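Local coordinates for protein flavin prenyltransferase UbiX (Aquifex aeolicus, PDB 2EJB) that probably catalyses the metal-independent transfer of a dimethylallyl group from dimethylallyl monophosphate to FMN, making the prenylated flavin cofactor of UbiD decarboxylases, at residues G17-Q22 with S161-I166; N93-I98 with L139-M144. All coordinates share one frame; numbering follows the deposited sequence.

Interaction 1. Residues G17-Q22 with S161-I166; sequences GIKLLQ and SIDDMI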
loop_
_atom_site.group_PDB
_atom_site.type_symbol
_atom_site.label_atom_id
_atom_site.label_comp_id
_atom_site.label_asym_id
_atom_site.label_seq_id
_atom_site.Cartn_x
_atom_site.Cartn_y
_atom_site.Cartn_z
ATOM N N GLY A 17 -6.400 2.328 12.930
ATOM C CA GLY A 17 -7.149 3.446 13.481
ATOM C C GLY A 17 -7.241 3.423 14.995
ATOM O O GLY A 17 -7.297 4.470 15.646
ATOM N N ILE A 18 -7.271 2.221 15.554
ATOM C CA ILE A 18 -7.342 2.043 17.001
ATOM C C ILE A 18 -6.024 2.514 17.605
ATOM O O ILE A 18 -6.005 3.319 18.539
ATOM C CB ILE A 18 -7.565 0.551 17.350
ATOM C CG1 ILE A 18 -8.943 0.110 16.865
ATOM C CG2 ILE A 18 -7.415 0.320 18.848
ATOM C CD1 ILE A 18 -10.067 0.914 17.469
ATOM N N LYS A 19 -4.925 2.015 17.048
ATOM C CA LYS A 19 -3.588 2.369 17.514
ATOM C C LYS A 19 -3.343 3.871 17.413
ATOM O O LYS A 19 -2.776 4.482 18.324
ATOM C CB LYS A 19 -2.534 1.620 16.692
ATOM C CG LYS A 19 -1.106 1.812 17.190
ATOM C CD LYS A 19 -0.992 1.477 18.670
ATOM C CE LYS A 19 -1.369 0.028 18.945
ATOM N NZ LYS A 19 -1.341 -0.293 20.403
ATOM N N LEU A 20 -3.767 4.461 16.296
ATOM C CA LEU A 20 -3.592 5.892 16.091
ATOM C C LEU A 20 -4.366 6.657 17.160
ATOM O O LEU A 20 -3.888 7.656 17.699
ATOM C CB LEU A 20 -4.086 6.297 14.694
ATOM C CG LEU A 20 -4.122 7.798 14.395
ATOM C CD1 LEU A 20 -2.781 8.422 14.741
ATOM C CD2 LEU A 20 -4.463 8.022 12.919
ATOM N N LEU A 21 -5.569 6.180 17.455
ATOM C CA LEU A 21 -6.418 6.804 18.459
ATOM C C LEU A 21 -5.732 6.794 19.817
ATOM O O LEU A 21 -5.655 7.815 20.496
ATOM C CB LEU A 21 -7.752 6.059 18.559
ATOM C CG LEU A 21 -8.676 6.456 19.717
ATOM C CD1 LEU A 21 -9.194 7.873 19.507
ATOM C CD2 LEU A 21 -9.833 5.475 19.802
ATOM N N GLN A 22 -5.223 5.635 20.205
ATOM C CA GLN A 22 -4.557 5.508 21.489
ATOM C C GLN A 22 -3.379 6.460 21.590
ATOM O O GLN A 22 -3.203 7.134 22.607
ATOM C CB GLN A 22 -4.089 4.065 21.691
ATOM C CG GLN A 22 -5.219 3.060 21.664
ATOM C CD GLN A 22 -4.720 1.632 21.603
ATOM O OE1 GLN A 22 -3.831 1.312 20.818
ATOM N NE2 GLN A 22 -5.299 0.765 22.422
ATOM N N SER A 161 7.272 -8.031 15.108
ATOM C CA SER A 161 5.873 -8.405 15.270
ATOM C C SER A 161 4.960 -7.573 14.387
ATOM O O SER A 161 5.382 -6.584 13.786
ATOM C CB SER A 161 5.441 -8.233 16.726
ATOM O OG SER A 161 5.388 -6.861 17.077
ATOM N N ILE A 162 3.703 -7.989 14.314
ATOM C CA ILE A 162 2.715 -7.277 13.524
ATOM C C ILE A 162 2.555 -5.914 14.170
ATOM O O ILE A 162 2.223 -4.929 13.514
ATOM C CB ILE A 162 1.365 -8.020 13.530
ATOM C CG1 ILE A 162 1.529 -9.379 12.840
ATOM C CG2 ILE A 162 0.297 -7.176 12.843
ATOM C CD1 ILE A 162 0.254 -10.195 12.739
ATOM N N ASP A 163 2.816 -5.878 15.471
ATOM C CA ASP A 163 2.718 -4.660 16.255
ATOM C C ASP A 163 3.751 -3.647 15.772
ATOM O O ASP A 163 3.490 -2.443 15.744
ATOM C CB ASP A 163 2.959 -4.980 17.730
ATOM C CG ASP A 163 2.739 -3.785 18.626
ATOM O OD1 ASP A 163 1.574 -3.362 18.770
ATOM O OD2 ASP A 163 3.732 -3.269 19.183
ATOM N N ASP A 164 4.927 -4.140 15.396
ATOM C CA ASP A 164 5.989 -3.267 14.911
ATOM C C ASP A 164 5.612 -2.630 13.580
ATOM O O ASP A 164 6.034 -1.517 13.281
ATOM C CB ASP A 164 7.302 -4.040 14.755
ATOM C CG ASP A 164 7.916 -4.426 16.088
ATOM O OD1 ASP A 164 7.492 -3.867 17.117
ATOM O OD2 ASP A 164 8.832 -5.276 16.099
ATOM N N MET A 165 4.822 -3.337 12.780
ATOM C CA MET A 165 4.401 -2.804 11.491
ATOM C C MET A 165 3.258 -1.805 11.656
ATOM O O MET A 165 3.168 -0.822 10.919
ATOM C CB MET A 165 3.990 -3.940 10.557
ATOM C CG MET A 165 5.173 -4.787 10.094
ATOM S SD MET A 165 4.736 -5.970 8.811
ATOM C CE MET A 165 4.118 -7.309 9.808
ATOM N N ILE A 166 2.389 -2.056 12.631
ATOM C CA ILE A 166 1.274 -1.158 12.904
ATOM C C ILE A 166 1.819 0.191 13.377
ATOM O O ILE A 166 1.354 1.246 12.952
ATOM C CB ILE A 166 0.357 -1.724 14.001
ATOM C CG1 ILE A 166 -0.233 -3.062 13.550
ATOM C CG2 ILE A 166 -0.751 -0.732 14.313
ATOM C CD1 ILE A 166 -1.083 -3.746 14.602
#
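Lys-19 and Ile-166 meet at about a right angle, the root of the lysine chain lying against the short branch of the isoleucine. Ile-166 CG2 rests 3.8 Å from Lys-19 CB and almost as near Lys-19 CG, so the touching part of the lysine is purely aliphatic. With CG anti to the backbone N (chi1 -174°), the chain first heads out across the gap; bends at chi2 and chi3 then turn it to run alongside its own helix toward Gln-22. There Lys-19 NZ bonds Gln-22 OE1 one turn on, at 3.0 Å, approaching 21° out of the carbonyl plane. Asp-163 lies at the edge of the contact, its OD1 4.5 Å from Lys-19 NZ, beyond a salt bridge but at a distance where the opposite charges may still attract each other weakly. Were an alanine here, the flank of Ile-166 would probably lose part of its cover, with the Gln-22 amide set free to turn and Asp-163 left without its nearby positive charge. Helix 162-176 starts in a capping box: Asp-164 N bonds Ser-161 OG (3.2 Å), and Ser-161 N makes a weak return bond to Asp-164 OD2. Lys-19 also reaches Asn-167 and Val-170, while Met-165 packs on Met-165 of the second subunit. The contact thus pairs two helices of a Rossmann-like alpha/beta/alpha fold, one of them the crossover of the beta-alpha-beta unit joining strands 3-8 and 30-35.

Interaction 2. Residues N93-I98 with L139-M144; sequences NTLSCI and LKITRM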
loop_
_atom_site.group_PDB
_atom_site.type_symbol
_atom_site.label_atom_id
_atom_site.label_comp_id
_atom_site.label_asym_id
_atom_site.label_seq_id
_atom_site.Cartn_x
_atom_site.Cartn_y
_atom_site.Cartn_z
ATOM N N ASN A 93 -14.611 2.743 -0.660
ATOM C CA ASN A 93 -15.896 3.412 -0.826
ATOM C C ASN A 93 -15.830 4.844 -0.294
ATOM O O ASN A 93 -16.258 5.785 -0.963
ATOM C CB ASN A 93 -17.003 2.619 -0.109
ATOM C CG ASN A 93 -18.326 3.371 -0.058
ATOM O OD1 ASN A 93 -18.711 3.901 0.981
ATOM N ND2 ASN A 93 -19.020 3.426 -1.183
ATOM N N THR A 94 -15.288 5.007 0.906
ATOM C CA THR A 94 -15.160 6.331 1.510
ATOM C C THR A 94 -14.218 7.187 0.676
ATOM O O THR A 94 -14.453 8.381 0.486
ATOM C CB THR A 94 -14.634 6.229 2.955
ATOM O OG1 THR A 94 -15.670 5.702 3.786
ATOM C CG2 THR A 94 -14.206 7.593 3.484
ATOM N N LEU A 95 -13.150 6.571 0.177
ATOM C CA LEU A 95 -12.189 7.279 -0.656
ATOM C C LEU A 95 -12.917 7.870 -1.852
ATOM O O LEU A 95 -12.728 9.036 -2.202
ATOM C CB LEU A 95 -11.098 6.324 -1.150
ATOM C CG LEU A 95 -10.256 6.836 -2.326
ATOM C CD1 LEU A 95 -9.503 8.110 -1.921
ATOM C CD2 LEU A 95 -9.289 5.749 -2.778
ATOM N N SER A 96 -13.761 7.050 -2.471
ATOM C CA SER A 96 -14.521 7.468 -3.640
ATOM C C SER A 96 -15.520 8.559 -3.276
ATOM O O SER A 96 -15.574 9.601 -3.925
ATOM C CB SER A 96 -15.247 6.264 -4.251
ATOM O OG SER A 96 -15.976 6.641 -5.406
ATOM N N CYS A 97 -16.303 8.327 -2.232
ATOM C CA CYS A 97 -17.280 9.319 -1.811
ATOM C C CYS A 97 -16.664 10.702 -1.601
ATOM O O CYS A 97 -17.192 11.700 -2.095
ATOM C CB CYS A 97 -17.998 8.845 -0.545
ATOM S SG CYS A 97 -19.140 7.461 -0.874
ATOM N N ILE A 98 -15.537 10.757 -0.898
ATOM C CA ILE A 98 -14.869 12.026 -0.634
ATOM C C ILE A 98 -14.292 12.640 -1.912
ATOM O O ILE A 98 -14.444 13.838 -2.148
ATOM C CB ILE A 98 -13.754 11.844 0.433
ATOM C CG1 ILE A 98 -14.388 11.449 1.772
ATOM C CG2 ILE A 98 -12.963 13.128 0.607
ATOM C CD1 ILE A 98 -13.378 11.125 2.871
ATOM N N LEU A 139 -5.409 10.216 -6.573
ATOM C CA LEU A 139 -4.756 11.318 -7.270
ATOM C C LEU A 139 -5.543 12.602 -7.071
ATOM O O LEU A 139 -4.968 13.672 -6.860
ATOM C CB LEU A 139 -4.667 11.023 -8.767
ATOM C CG LEU A 139 -3.290 11.028 -9.426
ATOM C CD1 LEU A 139 -3.481 10.956 -10.932
ATOM C CD2 LEU A 139 -2.510 12.281 -9.050
ATOM N N LYS A 140 -6.865 12.498 -7.159
ATOM C CA LYS A 140 -7.710 13.666 -6.971
ATOM C C LYS A 140 -7.557 14.185 -5.542
ATOM O O LYS A 140 -7.411 15.388 -5.335
ATOM C CB LYS A 140 -9.176 13.336 -7.267
ATOM C CG LYS A 140 -10.107 14.514 -7.030
ATOM C CD LYS A 140 -11.059 14.770 -8.183
ATOM C CE LYS A 140 -11.767 16.119 -8.010
ATOM N NZ LYS A 140 -12.851 16.346 -9.013
ATOM N N ILE A 141 -7.587 13.284 -4.558
ATOM C CA ILE A 141 -7.428 13.698 -3.158
ATOM C C ILE A 141 -6.100 14.443 -3.023
ATOM O O ILE A 141 -6.041 15.552 -2.489
ATOM C CB ILE A 141 -7.381 12.487 -2.183
ATOM C CG1 ILE A 141 -8.736 11.773 -2.137
ATOM C CG2 ILE A 141 -6.957 12.954 -0.789
ATOM C CD1 ILE A 141 -9.890 12.655 -1.736
ATOM N N THR A 142 -5.040 13.817 -3.531
ATOM C CA THR A 142 -3.695 14.369 -3.475
ATOM C C THR A 142 -3.591 15.758 -4.100
ATOM O O THR A 142 -3.099 16.691 -3.470
ATOM C CB THR A 142 -2.708 13.423 -4.173
ATOM O OG1 THR A 142 -2.740 12.150 -3.519
ATOM C CG2 THR A 142 -1.287 13.984 -4.120
ATOM N N ARG A 143 -4.057 15.891 -5.337
ATOM C CA ARG A 143 -4.012 17.176 -6.021
ATOM C C ARG A 143 -4.794 18.230 -5.254
ATOM O O ARG A 143 -4.451 19.411 -5.293
ATOM C CB ARG A 143 -4.552 17.035 -7.443
ATOM C CG ARG A 143 -3.569 16.334 -8.358
ATOM C CD ARG A 143 -4.176 15.920 -9.682
ATOM N NE ARG A 143 -3.152 15.407 -10.594
ATOM C CZ ARG A 143 -3.402 14.776 -11.739
ATOM N NH1 ARG A 143 -4.651 14.563 -12.130
ATOM N NH2 ARG A 143 -2.398 14.377 -12.507
ATOM N N MET A 144 -5.830 17.805 -4.538
ATOM C CA MET A 144 -6.634 18.742 -3.768
ATOM C C MET A 144 -5.980 19.150 -2.453
ATOM O O MET A 144 -6.552 19.927 -1.688
ATOM C CB MET A 144 -8.025 18.159 -3.507
ATOM C CG MET A 144 -8.920 18.214 -4.729
ATOM S SD MET A 144 -10.585 17.678 -4.391
ATOM C CE MET A 144 -11.286 19.185 -3.621
#
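Ile-141 reaches from helix 132-143 toward helix 92-100 and meets Leu-95 and Ile-98 there. From its CB, which points at the other helix, the chain continues to CG1, whose place anti to the carbonyl carbon (chi1 -67°) carries the longer branch to the CD1 methyl of Leu-95, 3.7 Å from CG1. One bond farther, the tip CD1 comes 3.9 Å from Ile-98 CG2, so successive atoms of one chain serve neighbours a helical turn apart. Both pairs cross obliquely. Leu-95 starts out to the side, but its end swings in to the contact, and it also touches Cys-90 on strand 82-90 and Met-138. Ile-98 leans on Leu-115 of helix 106-117, and Ile-141 itself on Val-148 of strand 147-150, which roots the cluster between helices and sheet. Polar chemistry lies outside the cluster: Arg-143, with Leu-139 CD2 against one face of its guanidinium, toward the rim, forms a salt bridge with Glu-136 of the second subunit, while Asn-93 and Thr-94 belong to the predicted FMN site. Between the segments themselves there is no hydrogen bond, and all three touching residues are buried, so the hold is one of van der Waals fit and exclusion of water, with no polar or charged group taking part across the contact.

The two contacts lie on opposite sides of the chain's centre, their own centres about 24 Å apart, and share no helix. Interaction 2 is core packing, entirely aliphatic and buried; interaction 1 is only partly buried, and its apolar patch grades into charged and amide groups toward solvent. Both join helices that follow strands of the same parallel sheet: 14-26 and 162-176 in one case, 92-100 and 132-143 in the other. Along the sequence, 93-98 and 139-144 fall between the two partners of interaction 1, which link regions near the two ends of the fold. Each also adjoins the second subunit, by apolar packing in one case and by opposite charges in the other.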